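Local coordinates for protein ABC-type amino acid transport system, permease component (PDB 4YMU) that probably moves amino acids across the cell membrane as the transmembrane part of a binding-protein-dependent ABC transporter, and holds bound arginine, at residues V3-M8 against R184-Y189; P66-L71 against S160-V165; A109-V114 against P139-N144. One frame throughout, in Å; residues are numbered along the deposited sequence.

Interaction 1 of 3, residues V3-M8 against R184-Y189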
ATOM      1  N   VAL C   3     -41.079  22.547  17.082  1.00114.52           N
ATOM      2  CA  VAL C   3     -40.350  22.750  15.820  1.00117.03           C
ATOM      3  C   VAL C   3     -41.244  23.291  14.694  1.00115.36           C
ATOM      4  O   VAL C   3     -42.391  22.879  14.552  1.00122.09           O
ATOM      5  CB  VAL C   3     -39.530  21.478  15.381  1.00105.73           C
ATOM      6  CG1 VAL C   3     -39.768  20.317  16.330  1.00101.11           C
ATOM      7  CG2 VAL C   3     -39.825  21.082  13.936  1.00 95.04           C
ATOM      8  N   ASP C   4     -40.714  24.231  13.917  1.00111.62           N
ATOM      9  CA  ASP C   4     -41.465  24.851  12.831  1.00117.57           C
ATOM     10  C   ASP C   4     -40.511  25.124  11.682  1.00116.44           C
ATOM     11  O   ASP C   4     -39.875  26.179  11.636  1.00120.26           O
ATOM     12  CB  ASP C   4     -42.101  26.165  13.315  1.00125.20           C
ATOM     13  CG  ASP C   4     -42.995  26.837  12.259  1.00130.73           C
ATOM     14  OD1 ASP C   4     -42.665  26.827  11.051  1.00135.56           O
ATOM     15  OD2 ASP C   4     -44.041  27.399  12.652  1.00130.61           O
ATOM     16  N   PHE C   5     -40.415  24.193  10.741  1.00110.84           N
ATOM     17  CA  PHE C   5     -39.497  24.382   9.624  1.00108.22           C
ATOM     18  C   PHE C   5     -40.086  25.305   8.553  1.00111.94           C
ATOM     19  O   PHE C   5     -39.358  25.915   7.766  1.00106.00           O
ATOM     20  CB  PHE C   5     -39.039  23.036   9.041  1.00100.09           C
ATOM     21  CG  PHE C   5     -37.909  22.401   9.811  1.00 96.92           C
ATOM     22  CD1 PHE C   5     -36.600  22.816   9.615  1.00 95.99           C
ATOM     23  CD2 PHE C   5     -38.154  21.407  10.746  1.00 96.71           C
ATOM     24  CE1 PHE C   5     -35.556  22.234  10.330  1.00 93.95           C
ATOM     25  CE2 PHE C   5     -37.114  20.826  11.468  1.00 92.85           C
ATOM     26  CZ  PHE C   5     -35.819  21.239  11.263  1.00 91.39           C
ATOM     27  N   LEU C   6     -41.407  25.435   8.539  1.00116.87           N
ATOM     28  CA  LEU C   6     -42.044  26.267   7.525  1.00118.27           C
ATOM     29  C   LEU C   6     -41.691  27.732   7.747  1.00120.52           C
ATOM     30  O   LEU C   6     -41.481  28.485   6.793  1.00119.25           O
ATOM     31  CB  LEU C   6     -43.562  26.080   7.541  1.00118.00           C
ATOM     32  CG  LEU C   6     -44.113  24.687   7.225  1.00118.13           C
ATOM     33  CD1 LEU C   6     -44.051  23.753   8.445  1.00114.44           C
ATOM     34  CD2 LEU C   6     -45.526  24.790   6.671  1.00120.89           C
ATOM     35  N   SER C   7     -41.611  28.123   9.017  1.00122.89           N
ATOM     36  CA  SER C   7     -41.239  29.483   9.398  1.00119.14           C
ATOM     37  C   SER C   7     -39.867  29.831   8.857  1.00118.11           C
ATOM     38  O   SER C   7     -39.543  31.000   8.647  1.00120.25           O
ATOM     39  CB  SER C   7     -41.239  29.608  10.920  1.00120.00           C
ATOM     40  OG  SER C   7     -40.482  28.559  11.504  1.00121.35           O
ATOM     41  N   MET C   8     -39.073  28.788   8.638  1.00116.81           N
ATOM     42  CA  MET C   8     -37.705  28.892   8.160  1.00101.48           C
ATOM     43  C   MET C   8     -37.648  29.189   6.666  1.00 97.72           C
ATOM     44  O   MET C   8     -36.676  29.780   6.187  1.00 92.67           O
ATOM     45  CB  MET C   8     -36.977  27.590   8.476  1.00 94.02           C
ATOM     46  CG  MET C   8     -35.570  27.739   8.993  1.00103.93           C
ATOM     47  SD  MET C   8     -35.345  29.002  10.239  1.00111.54           S
ATOM     48  CE  MET C   8     -36.564  28.490  11.448  1.00126.64           C
ATOM     49  N   ARG C 184     -35.396  30.967  17.276  1.00 99.62           N
ATOM     50  CA  ARG C 184     -35.193  29.559  16.946  1.00 97.50           C
ATOM     51  C   ARG C 184     -33.774  29.298  16.449  1.00 94.65           C
ATOM     52  O   ARG C 184     -33.332  29.884  15.460  1.00 96.71           O
ATOM     53  CB  ARG C 184     -36.201  29.101  15.885  1.00 93.20           C
ATOM     54  CG  ARG C 184     -37.643  29.099  16.352  1.00 83.96           C
ATOM     55  CD  ARG C 184     -38.593  28.583  15.282  1.00 87.31           C
ATOM     56  NE  ARG C 184     -39.947  28.413  15.805  1.00 93.98           N
ATOM     57  CZ  ARG C 184     -40.324  27.422  16.609  1.00102.85           C
ATOM     58  NH1 ARG C 184     -39.449  26.508  17.000  1.00108.38           N
ATOM     59  NH2 ARG C 184     -41.576  27.350  17.038  1.00105.78           N
ATOM     60  N   TYR C 185     -33.070  28.419  17.159  1.00 89.91           N
ATOM     61  CA  TYR C 185     -31.716  28.011  16.790  1.00 89.41           C
ATOM     62  C   TYR C 185     -31.731  26.653  16.098  1.00 88.28           C
ATOM     63  O   TYR C 185     -31.086  26.478  15.074  1.00 85.02           O
ATOM     64  CB  TYR C 185     -30.829  27.915  18.032  1.00 86.89           C
ATOM     65  CG  TYR C 185     -30.034  29.158  18.340  1.00 88.84           C
ATOM     66  CD1 TYR C 185     -29.176  29.694  17.400  1.00 86.41           C
ATOM     67  CD2 TYR C 185     -30.130  29.789  19.585  1.00 88.14           C
ATOM     68  CE1 TYR C 185     -28.432  30.832  17.676  1.00 96.23           C
ATOM     69  CE2 TYR C 185     -29.392  30.921  19.874  1.00 83.84           C
ATOM     70  CZ  TYR C 185     -28.542  31.441  18.916  1.00 91.34           C
ATOM     71  OH  TYR C 185     -27.796  32.571  19.172  1.00 85.97           O
ATOM     72  N   PHE C 186     -32.466  25.710  16.688  1.00 81.78           N
ATOM     73  CA  PHE C 186     -32.577  24.336  16.212  1.00 91.21           C
ATOM     74  C   PHE C 186     -32.780  24.199  14.711  1.00 94.84           C
ATOM     75  O   PHE C 186     -31.902  23.706  13.998  1.00 97.95           O
ATOM     76  CB  PHE C 186     -33.730  23.640  16.934  1.00 95.26           C
ATOM     77  CG  PHE C 186     -33.898  22.199  16.564  1.00103.94           C
ATOM     78  CD1 PHE C 186     -33.241  21.206  17.281  1.00106.53           C
ATOM     79  CD2 PHE C 186     -34.715  21.824  15.503  1.00105.73           C
ATOM     80  CE1 PHE C 186     -33.397  19.865  16.949  1.00 98.09           C
ATOM     81  CE2 PHE C 186     -34.874  20.482  15.164  1.00100.31           C
ATOM     82  CZ  PHE C 186     -34.215  19.506  15.891  1.00 95.06           C
ATOM     83  N   GLU C 187     -33.945  24.624  14.238  1.00 95.51           N
ATOM     84  CA  GLU C 187     -34.307  24.428  12.837  1.00 98.41           C
ATOM     85  C   GLU C 187     -33.303  25.012  11.815  1.00 97.45           C
ATOM     86  O   GLU C 187     -32.918  24.320  10.867  1.00 97.03           O
ATOM     87  CB  GLU C 187     -35.766  24.856  12.566  1.00 94.31           C
ATOM     88  CG  GLU C 187     -36.353  25.834  13.585  1.00108.02           C
ATOM     89  CD  GLU C 187     -37.013  25.160  14.788  1.00113.37           C
ATOM     90  OE1 GLU C 187     -36.501  25.300  15.920  1.00111.27           O
ATOM     91  OE2 GLU C 187     -38.071  24.520  14.618  1.00116.90           O
ATOM     92  N   PRO C 188     -32.841  26.260  12.013  1.00 91.55           N
ATOM     93  CA  PRO C 188     -31.835  26.742  11.046  1.00 97.74           C
ATOM     94  C   PRO C 188     -30.488  25.987  11.113  1.00 97.23           C
ATOM     95  O   PRO C 188     -29.775  25.918  10.117  1.00 97.34           O
ATOM     96  CB  PRO C 188     -31.654  28.222  11.430  1.00 93.19           C
ATOM     97  CG  PRO C 188     -32.092  28.296  12.838  1.00 82.21           C
ATOM     98  CD  PRO C 188     -33.206  27.302  12.984  1.00 75.10           C
ATOM     99  N   TYR C 189     -30.143  25.443  12.276  1.00 88.86           N
ATOM    100  CA  TYR C 189     -28.926  24.666  12.403  1.00 83.52           C
ATOM    101  C   TYR C 189     -29.081  23.346  11.657  1.00 90.43           C
ATOM    102  O   TYR C 189     -28.192  22.963  10.910  1.00 86.57           O
ATOM    103  CB  TYR C 189     -28.551  24.435  13.870  1.00 76.43           C
ATOM    104  CG  TYR C 189     -27.702  25.548  14.426  1.00 88.66           C
ATOM    105  CD1 TYR C 189     -26.613  26.032  13.712  1.00 81.45           C
ATOM    106  CD2 TYR C 189     -28.022  26.163  15.642  1.00 98.39           C
ATOM    107  CE1 TYR C 189     -25.834  27.063  14.215  1.00 93.37           C
ATOM    108  CE2 TYR C 189     -27.261  27.207  16.148  1.00 91.21           C
ATOM    109  CZ  TYR C 189     -26.173  27.660  15.432  1.00 98.51           C
ATOM    110  OH  TYR C 189     -25.410  28.702  15.925  1.00 93.13           O
TER
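F5 keeps CG beside its own backbone N (chi1 -82°), its ring lying against E187 CB, while E187 bends at chi2 (-88°), which sets CD, the carrier of the carboxylate, on the side of V3 and D4. E187 then works along its whole length. Its CB sits over one face of the F5 ring, 3.8 Å from the centroid and offset toward the rim, a CH-pi contact. Its CG is met by M8 CE at 3.4 Å. At the tip, OE2 accepts from D4 N at 2.7 Å (N-H...O angle 161°), nearly along its C-O axis. The other oxygen, OE1, forms a long, weak salt bridge with R184 NH1 at 3.4 Å, and the R184 guanidinium lays one face over D4 CB. M8 SD also packs on P188 CD at 3.9 Å. On the opposing segment, D4 OD1 accepts from S7 N at 2.6 Å, so the aspartate caps a turn while its backbone N-H serves the glutamate. Q80 of the second subunit accepts from Y185 N and F186 N. The contact thus sits at the start of helix 186-214, against the second subunit, where a capped N-terminal turn packs beside the interface of a two-subunit permease.

Interaction 2 of 3, residues P66-L71 against S160-V165. With ARG (arginine), chain I.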
ATOM      1  N   PRO C  66      -3.998  24.413  16.293  1.00 88.90           N
ATOM      2  CA  PRO C  66      -5.403  24.540  15.863  1.00 84.48           C
ATOM      3  C   PRO C  66      -5.689  25.703  14.902  1.00 90.32           C
ATOM      4  O   PRO C  66      -5.099  26.793  15.034  1.00 92.74           O
ATOM      5  CB  PRO C  66      -6.162  24.744  17.184  1.00 72.42           C
ATOM      6  CG  PRO C  66      -5.273  24.166  18.232  1.00 77.31           C
ATOM      7  CD  PRO C  66      -3.876  24.488  17.760  1.00 91.15           C
ATOM      8  N   LEU C  67      -6.577  25.456  13.935  1.00 83.34           N
ATOM      9  CA  LEU C  67      -7.004  26.479  12.976  1.00 85.99           C
ATOM     10  C   LEU C  67      -7.631  27.677  13.712  1.00 80.18           C
ATOM     11  O   LEU C  67      -7.424  28.816  13.317  1.00 82.25           O
ATOM     12  CB  LEU C  67      -8.038  25.897  12.009  1.00 77.86           C
ATOM     13  CG  LEU C  67      -8.215  26.432  10.580  1.00 76.46           C
ATOM     14  CD1 LEU C  67      -9.686  26.449  10.189  1.00 71.25           C
ATOM     15  CD2 LEU C  67      -7.555  27.770  10.312  1.00 72.45           C
ATOM     16  N   LEU C  68      -8.421  27.402  14.750  1.00 81.85           N
ATOM     17  CA  LEU C  68      -9.093  28.448  15.526  1.00 87.79           C
ATOM     18  C   LEU C  68      -8.059  29.431  16.041  1.00 88.23           C
ATOM     19  O   LEU C  68      -8.158  30.650  15.795  1.00 90.24           O
ATOM     20  CB  LEU C  68      -9.841  27.846  16.720  1.00 86.27           C
ATOM     21  CG  LEU C  68     -11.179  28.433  17.196  1.00 86.46           C
ATOM     22  CD1 LEU C  68     -11.341  28.255  18.697  1.00 82.64           C
ATOM     23  CD2 LEU C  68     -11.387  29.889  16.789  1.00 83.06           C
ATOM     24  N   VAL C  69      -7.054  28.892  16.731  1.00 77.83           N
ATOM     25  CA  VAL C  69      -6.000  29.714  17.304  1.00 79.26           C
ATOM     26  C   VAL C  69      -5.322  30.602  16.254  1.00 88.01           C
ATOM     27  O   VAL C  69      -5.024  31.758  16.523  1.00 89.46           O
ATOM     28  CB  VAL C  69      -4.995  28.867  18.111  1.00 67.99           C
ATOM     29  CG1 VAL C  69      -3.773  29.668  18.504  1.00 70.98           C
ATOM     30  CG2 VAL C  69      -5.674  28.269  19.338  1.00 65.93           C
ATOM     31  N   GLN C  70      -5.167  30.097  15.039  1.00 92.64           N
ATOM     32  CA  GLN C  70      -4.570  30.881  13.957  1.00 91.05           C
ATOM     33  C   GLN C  70      -5.507  32.007  13.525  1.00 91.47           C
ATOM     34  O   GLN C  70      -5.062  33.144  13.289  1.00 89.29           O
ATOM     35  CB  GLN C  70      -4.230  29.982  12.766  1.00 81.39           C
ATOM     36  CG  GLN C  70      -3.132  28.962  13.056  1.00 83.50           C
ATOM     37  CD  GLN C  70      -3.122  27.757  12.095  1.00 85.21           C
ATOM     38  OE1 GLN C  70      -2.749  26.649  12.480  1.00 80.27           O
ATOM     39  NE2 GLN C  70      -3.534  27.976  10.849  1.00 89.30           N
ATOM     40  N   LEU C  71      -6.795  31.680  13.409  1.00 89.33           N
ATOM     41  CA  LEU C  71      -7.823  32.659  13.057  1.00 90.89           C
ATOM     42  C   LEU C  71      -7.786  33.830  14.034  1.00 97.50           C
ATOM     43  O   LEU C  71      -7.614  34.984  13.636  1.00 88.94           O
ATOM     44  CB  LEU C  71      -9.215  32.029  13.116  1.00 81.81           C
ATOM     45  CG  LEU C  71     -10.290  32.417  12.087  1.00 77.53           C
ATOM     46  CD1 LEU C  71     -11.628  32.690  12.760  1.00 70.24           C
ATOM     47  CD2 LEU C  71      -9.875  33.565  11.191  1.00 71.65           C
ATOM     48  N   SER C 160     -14.170  26.000   7.087  1.00 87.05           N
ATOM     49  CA  SER C 160     -14.424  27.422   6.931  1.00 80.19           C
ATOM     50  C   SER C 160     -15.588  27.900   7.814  1.00 90.21           C
ATOM     51  O   SER C 160     -15.698  29.084   8.106  1.00 94.14           O
ATOM     52  CB  SER C 160     -14.724  27.739   5.473  1.00 77.92           C
ATOM     53  OG  SER C 160     -15.999  27.232   5.125  1.00 86.25           O
ATOM     54  N   ALA C 161     -16.435  26.980   8.266  1.00 94.86           N
ATOM     55  CA  ALA C 161     -17.531  27.321   9.171  1.00 89.09           C
ATOM     56  C   ALA C 161     -17.025  28.065  10.406  1.00 93.47           C
ATOM     57  O   ALA C 161     -17.803  28.673  11.140  1.00 96.68           O
ATOM     58  CB  ALA C 161     -18.289  26.080   9.595  1.00 76.72           C
ATOM     59  N   ILE C 162     -15.718  28.014  10.633  1.00 88.88           N
ATOM     60  CA  ILE C 162     -15.145  28.588  11.833  1.00 87.96           C
ATOM     61  C   ILE C 162     -14.990  30.115  11.758  1.00 93.94           C
ATOM     62  O   ILE C 162     -14.738  30.764  12.769  1.00 96.60           O
ATOM     63  CB  ILE C 162     -13.808  27.936  12.166  1.00 77.78           C
ATOM     64  CG1 ILE C 162     -13.603  27.924  13.674  1.00 78.07           C
ATOM     65  CG2 ILE C 162     -12.641  28.608  11.416  1.00 62.83           C
ATOM     66  CD1 ILE C 162     -12.215  27.547  14.032  1.00 85.63           C
ATOM     67  N   VAL C 163     -15.160  30.694  10.574  1.00 89.82           N
ATOM     68  CA  VAL C 163     -15.091  32.141  10.467  1.00 98.23           C
ATOM     69  C   VAL C 163     -16.427  32.751  10.892  1.00 96.78           C
ATOM     70  O   VAL C 163     -16.611  33.970  10.845  1.00 84.94           O
ATOM     71  CB  VAL C 163     -14.750  32.600   9.043  1.00101.73           C
ATOM     72  CG1 VAL C 163     -13.484  31.908   8.573  1.00107.53           C
ATOM     73  CG2 VAL C 163     -15.918  32.308   8.096  1.00 97.93           C
ATOM     74  N   SER C 164     -17.368  31.897  11.282  1.00 88.30           N
ATOM     75  CA  SER C 164     -18.635  32.381  11.775  1.00 85.18           C
ATOM     76  C   SER C 164     -18.392  33.046  13.133  1.00 98.53           C
ATOM     77  O   SER C 164     -18.946  34.109  13.413  1.00100.06           O
ATOM     78  CB  SER C 164     -19.658  31.252  11.890  1.00 81.21           C
ATOM     79  OG  SER C 164     -19.498  30.538  13.103  1.00 83.85           O
ATOM     80  N   VAL C 165     -17.540  32.439  13.961  1.00 98.69           N
ATOM     81  CA  VAL C 165     -17.285  32.952  15.310  1.00 96.39           C
ATOM     82  C   VAL C 165     -16.616  34.332  15.315  1.00100.42           C
ATOM     83  O   VAL C 165     -16.565  35.006  16.345  1.00 99.93           O
ATOM     84  CB  VAL C 165     -16.424  31.978  16.154  1.00 82.40           C
ATOM     85  CG1 VAL C 165     -16.955  30.548  16.068  1.00 75.98           C
ATOM     86  CG2 VAL C 165     -14.978  32.059  15.728  1.00 84.05           C
TER
HETATM   87  N   ARG I 301      -9.670  21.328  12.453  1.00 88.03           N
HETATM   88  CA  ARG I 301      -8.315  20.782  12.552  1.00 95.72           C
HETATM   89  C   ARG I 301      -7.321  21.808  13.069  1.00102.06           C
HETATM   90  O   ARG I 301      -6.168  21.468  13.364  1.00106.72           O
HETATM   91  CB  ARG I 301      -7.823  20.280  11.198  1.00 81.86           C
HETATM   92  CG  ARG I 301      -7.530  21.359  10.189  1.00 79.94           C
HETATM   93  CD  ARG I 301      -7.270  20.727   8.831  1.00 85.36           C
HETATM   94  NE  ARG I 301      -6.772  21.686   7.854  1.00 93.17           N
HETATM   95  CZ  ARG I 301      -6.662  21.438   6.556  1.00 99.30           C
HETATM   96  NH1 ARG I 301      -6.197  22.375   5.739  1.00 96.24           N
HETATM   97  NH2 ARG I 301      -7.028  20.256   6.072  1.00104.76           N
HETATM   98  OXT ARG I 301      -7.647  22.991  13.172  1.00 91.11           O
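I162, L71 and L68 lose the most surface here, and the others converge on I162. With chi1 at -149° for CG1, its CG2 branch falls between the backbone N and the carbonyl carbon, the crowded position, and its two ends serve different leucines. The CD1 end reaches L68, lying 3.4 Å from L68 CG and also close to L68 CB and CD2, as the two side chains cross obliquely. The CG2 branch instead faces L67 CD1 at 3.9 Å, the two side chains running antiparallel past one another. L71 enters one turn further along helix 67-75: its CD1 rests 3.7 Å from I162 O and 4.2 Å from V163 CA, so it packs mostly on the backbone of the 3-10 turn 161-163. L68 CD2 adds a looser touch to V165 CG2, and L68 also packs on S164 of the second subunit. On the N-terminal side of the helix, L67 N donates to OXT of the bound arginine at 2.8 Å (N-H...O angle 162°), a ligand held further by N98 and E152 of this chain and by E159 of both subunits. Between the segments all atom pairs are apolar or carbon-to-oxygen, which implies a join resting on apolar packing and shape rather than directed bonds, whereas the N-H at the helix start is directed at the carboxylate and would probably help stabilise its charge.

Interaction 3 of 3, residues A109-V114 against P139-N144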
ATOM      1  N   ALA C 109       4.165  14.247  -0.542  1.00 87.66           N
ATOM      2  CA  ALA C 109       3.760  12.855  -0.481  1.00 89.12           C
ATOM      3  C   ALA C 109       3.336  12.336  -1.851  1.00 92.90           C
ATOM      4  O   ALA C 109       3.440  11.141  -2.122  1.00 97.02           O
ATOM      5  CB  ALA C 109       2.643  12.679   0.509  1.00 79.13           C
ATOM      6  N   GLY C 110       2.874  13.231  -2.717  1.00 84.97           N
ATOM      7  CA  GLY C 110       2.456  12.830  -4.045  1.00 86.62           C
ATOM      8  C   GLY C 110       3.693  12.516  -4.861  1.00 94.54           C
ATOM      9  O   GLY C 110       3.665  11.683  -5.770  1.00 97.73           O
ATOM     10  N   ILE C 111       4.777  13.225  -4.546  1.00 86.50           N
ATOM     11  CA  ILE C 111       6.065  12.948  -5.153  1.00 81.28           C
ATOM     12  C   ILE C 111       6.666  11.673  -4.566  1.00 91.85           C
ATOM     13  O   ILE C 111       7.133  10.813  -5.298  1.00 96.72           O
ATOM     14  CB  ILE C 111       7.034  14.113  -4.953  1.00 74.53           C
ATOM     15  CG1 ILE C 111       6.542  15.338  -5.726  1.00 82.05           C
ATOM     16  CG2 ILE C 111       8.428  13.741  -5.416  1.00 73.78           C
ATOM     17  CD1 ILE C 111       7.403  16.593  -5.504  1.00 83.63           C
ATOM     18  N   GLN C 112       6.636  11.539  -3.247  1.00 91.59           N
ATOM     19  CA  GLN C 112       7.192  10.349  -2.601  1.00 84.74           C
ATOM     20  C   GLN C 112       6.459   9.060  -3.013  1.00 87.49           C
ATOM     21  O   GLN C 112       6.971   7.953  -2.837  1.00 87.80           O
ATOM     22  CB  GLN C 112       7.109  10.522  -1.082  1.00 90.32           C
ATOM     23  CG  GLN C 112       7.954   9.571  -0.258  1.00 99.44           C
ATOM     24  CD  GLN C 112       7.193   9.075   0.972  1.00118.22           C
ATOM     25  OE1 GLN C 112       6.535   9.857   1.673  1.00114.52           O
ATOM     26  NE2 GLN C 112       7.252   7.762   1.220  1.00127.33           N
ATOM     27  N   ALA C 113       5.280   9.210  -3.603  1.00 84.22           N
ATOM     28  CA  ALA C 113       4.428   8.066  -3.876  1.00 75.49           C
ATOM     29  C   ALA C 113       4.619   7.482  -5.263  1.00 77.87           C
ATOM     30  O   ALA C 113       4.129   6.400  -5.532  1.00 82.55           O
ATOM     31  CB  ALA C 113       2.979   8.414  -3.663  1.00 62.55           C
ATOM     32  N   VAL C 114       5.293   8.186  -6.164  1.00 87.18           N
ATOM     33  CA  VAL C 114       5.574   7.559  -7.452  1.00100.97           C
ATOM     34  C   VAL C 114       6.697   6.534  -7.255  1.00 88.99           C
ATOM     35  O   VAL C 114       7.678   6.810  -6.548  1.00 84.81           O
ATOM     36  CB  VAL C 114       5.888   8.590  -8.584  1.00 87.07           C
ATOM     37  CG1 VAL C 114       5.757   9.988  -8.075  1.00 74.49           C
ATOM     38  CG2 VAL C 114       7.261   8.360  -9.186  1.00 86.61           C
ATOM     39  N   PRO C 139       5.259  14.720 -13.712  1.00 94.81           N
ATOM     40  CA  PRO C 139       3.974  14.431 -14.365  1.00 87.82           C
ATOM     41  C   PRO C 139       3.139  13.377 -13.643  1.00 88.10           C
ATOM     42  O   PRO C 139       1.909  13.424 -13.728  1.00 93.32           O
ATOM     43  CB  PRO C 139       4.395  13.869 -15.726  1.00 85.55           C
ATOM     44  CG  PRO C 139       5.721  14.520 -16.009  1.00 85.88           C
ATOM     45  CD  PRO C 139       6.392  14.621 -14.661  1.00 93.40           C
ATOM     46  N   GLN C 140       3.790  12.467 -12.922  1.00 88.54           N
ATOM     47  CA  GLN C 140       3.089  11.359 -12.252  1.00 90.60           C
ATOM     48  C   GLN C 140       2.695  11.775 -10.834  1.00 84.78           C
ATOM     49  O   GLN C 140       1.599  11.440 -10.331  1.00 81.26           O
ATOM     50  CB  GLN C 140       3.969  10.088 -12.247  1.00 77.41           C
ATOM     51  CG  GLN C 140       4.295   9.557 -13.653  1.00 75.34           C
ATOM     52  CD  GLN C 140       5.160   8.308 -13.636  1.00 83.63           C
ATOM     53  OE1 GLN C 140       4.731   7.238 -13.189  1.00 78.87           O
ATOM     54  NE2 GLN C 140       6.397   8.443 -14.106  1.00 82.22           N
ATOM     55  N   ALA C 141       3.608  12.509 -10.198  1.00 86.64           N
ATOM     56  CA  ALA C 141       3.342  13.098  -8.892  1.00 90.01           C
ATOM     57  C   ALA C 141       2.068  13.904  -9.005  1.00 87.61           C
ATOM     58  O   ALA C 141       1.187  13.769  -8.166  1.00 83.88           O
ATOM     59  CB  ALA C 141       4.495  13.995  -8.436  1.00 75.54           C
ATOM     60  N   ILE C 142       1.951  14.683 -10.084  1.00 82.36           N
ATOM     61  CA  ILE C 142       0.770  15.531 -10.301  1.00 97.89           C
ATOM     62  C   ILE C 142      -0.543  14.753 -10.257  1.00103.67           C
ATOM     63  O   ILE C 142      -1.524  15.209  -9.649  1.00112.95           O
ATOM     64  CB  ILE C 142       0.882  16.382 -11.591  1.00 88.86           C
ATOM     65  CG1 ILE C 142       1.670  17.659 -11.310  1.00 81.45           C
ATOM     66  CG2 ILE C 142      -0.486  16.729 -12.155  1.00 89.29           C
ATOM     67  CD1 ILE C 142       2.382  18.182 -12.533  1.00 87.83           C
ATOM     68  N   LYS C 143      -0.562  13.587 -10.893  1.00 96.29           N
ATOM     69  CA  LYS C 143      -1.748  12.739 -10.849  1.00 98.80           C
ATOM     70  C   LYS C 143      -1.941  12.165  -9.457  1.00 92.29           C
ATOM     71  O   LYS C 143      -3.047  11.766  -9.098  1.00 89.42           O
ATOM     72  CB  LYS C 143      -1.694  11.619 -11.893  1.00102.07           C
ATOM     73  CG  LYS C 143      -1.593  12.130 -13.327  1.00118.84           C
ATOM     74  CD  LYS C 143      -1.385  10.986 -14.310  1.00131.70           C
ATOM     75  CE  LYS C 143      -0.787  11.459 -15.637  1.00129.29           C
ATOM     76  NZ  LYS C 143      -0.513  10.307 -16.562  1.00122.14           N
ATOM     77  N   ASN C 144      -0.876  12.109  -8.664  1.00 88.93           N
ATOM     78  CA  ASN C 144      -1.081  11.730  -7.267  1.00 89.69           C
ATOM     79  C   ASN C 144      -1.692  12.876  -6.466  1.00101.73           C
ATOM     80  O   ASN C 144      -2.466  12.657  -5.534  1.00100.88           O
ATOM     81  CB  ASN C 144       0.221  11.295  -6.597  1.00 89.56           C
ATOM     82  CG  ASN C 144       0.737   9.975  -7.116  1.00 93.59           C
ATOM     83  OD1 ASN C 144      -0.035   9.117  -7.557  1.00 91.62           O
ATOM     84  ND2 ASN C 144       2.051   9.788  -7.032  1.00100.03           N
TER
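N144 and G110 share the one hydrogen bond of this contact. N144 holds CG beside its backbone N (chi1 -70°), and its ND2 donates to G110 O at 2.8 Å with an N-H...O angle of 171°. The amide meets the carbonyl in the carbonyl plane, on a lone pair (C=O...N angle 144°), and the oxygen lies almost in the amide plane of N144, so the donor and acceptor are each well directed. The same oxygen also receives a CA-H...O contact, from A141 CA at 3.4 Å. An alanine at N144 would probably leave G110 O without its N-H donor and R215 NH1 without the weak bond it makes to N144 OD1.

Close backbone approach is the second feature: CA atoms stand 4.6 Å apart for I111 and A141 and 4.9 Å for G110 and N144. G110 permits this, since a CB on it would point at the partner helix and lie about 3.5 Å from both A141 O and N144 CB. The two helices, 87-112 and 129-160, flank helix 117-124, and the sequence around it matches the EAA motif of this permease family, whose closing proline would be P139. In relatives that motif forms the coupling helix that docks on the ATPase, and Q140 packs on the chain of another protein, consistent with such a role.

Apolar packing completes the join. I111 CG1 lies 3.7 Å from A141 CB, and V114 CG1 sits beside A141 CB. Q140 contributes only its CB, 4.4 Å from V114 CB; its NE2 is committed to V136 O and to Q118 OE1. Methyls beside the N144 amide form a separate group: A113 CB is 3.8 Å from N144 ND2, and V114, which crosses N144 at about a right angle, brings CG1 near the same nitrogen.

From the N terminus, V3-M8 meets R184-Y189 in interaction 1, which closes a loop over most of the chain by pinning the N-terminal turn to the start of helix 186-214. Within that loop, interaction 2 joins helix 67-75 to the stretch after helix 129-160, beside the arginine pocket. Interaction 3 lies within this second loop in turn and ties the end of helix 87-112 to helix 129-160, so the three contacts nest and none cross. Interactions 1 and 3 lie on opposite sides of the chain's centre, with centres about 46 Å apart, whereas interactions 1 and 2 both reach the second subunit. None of the three touches another.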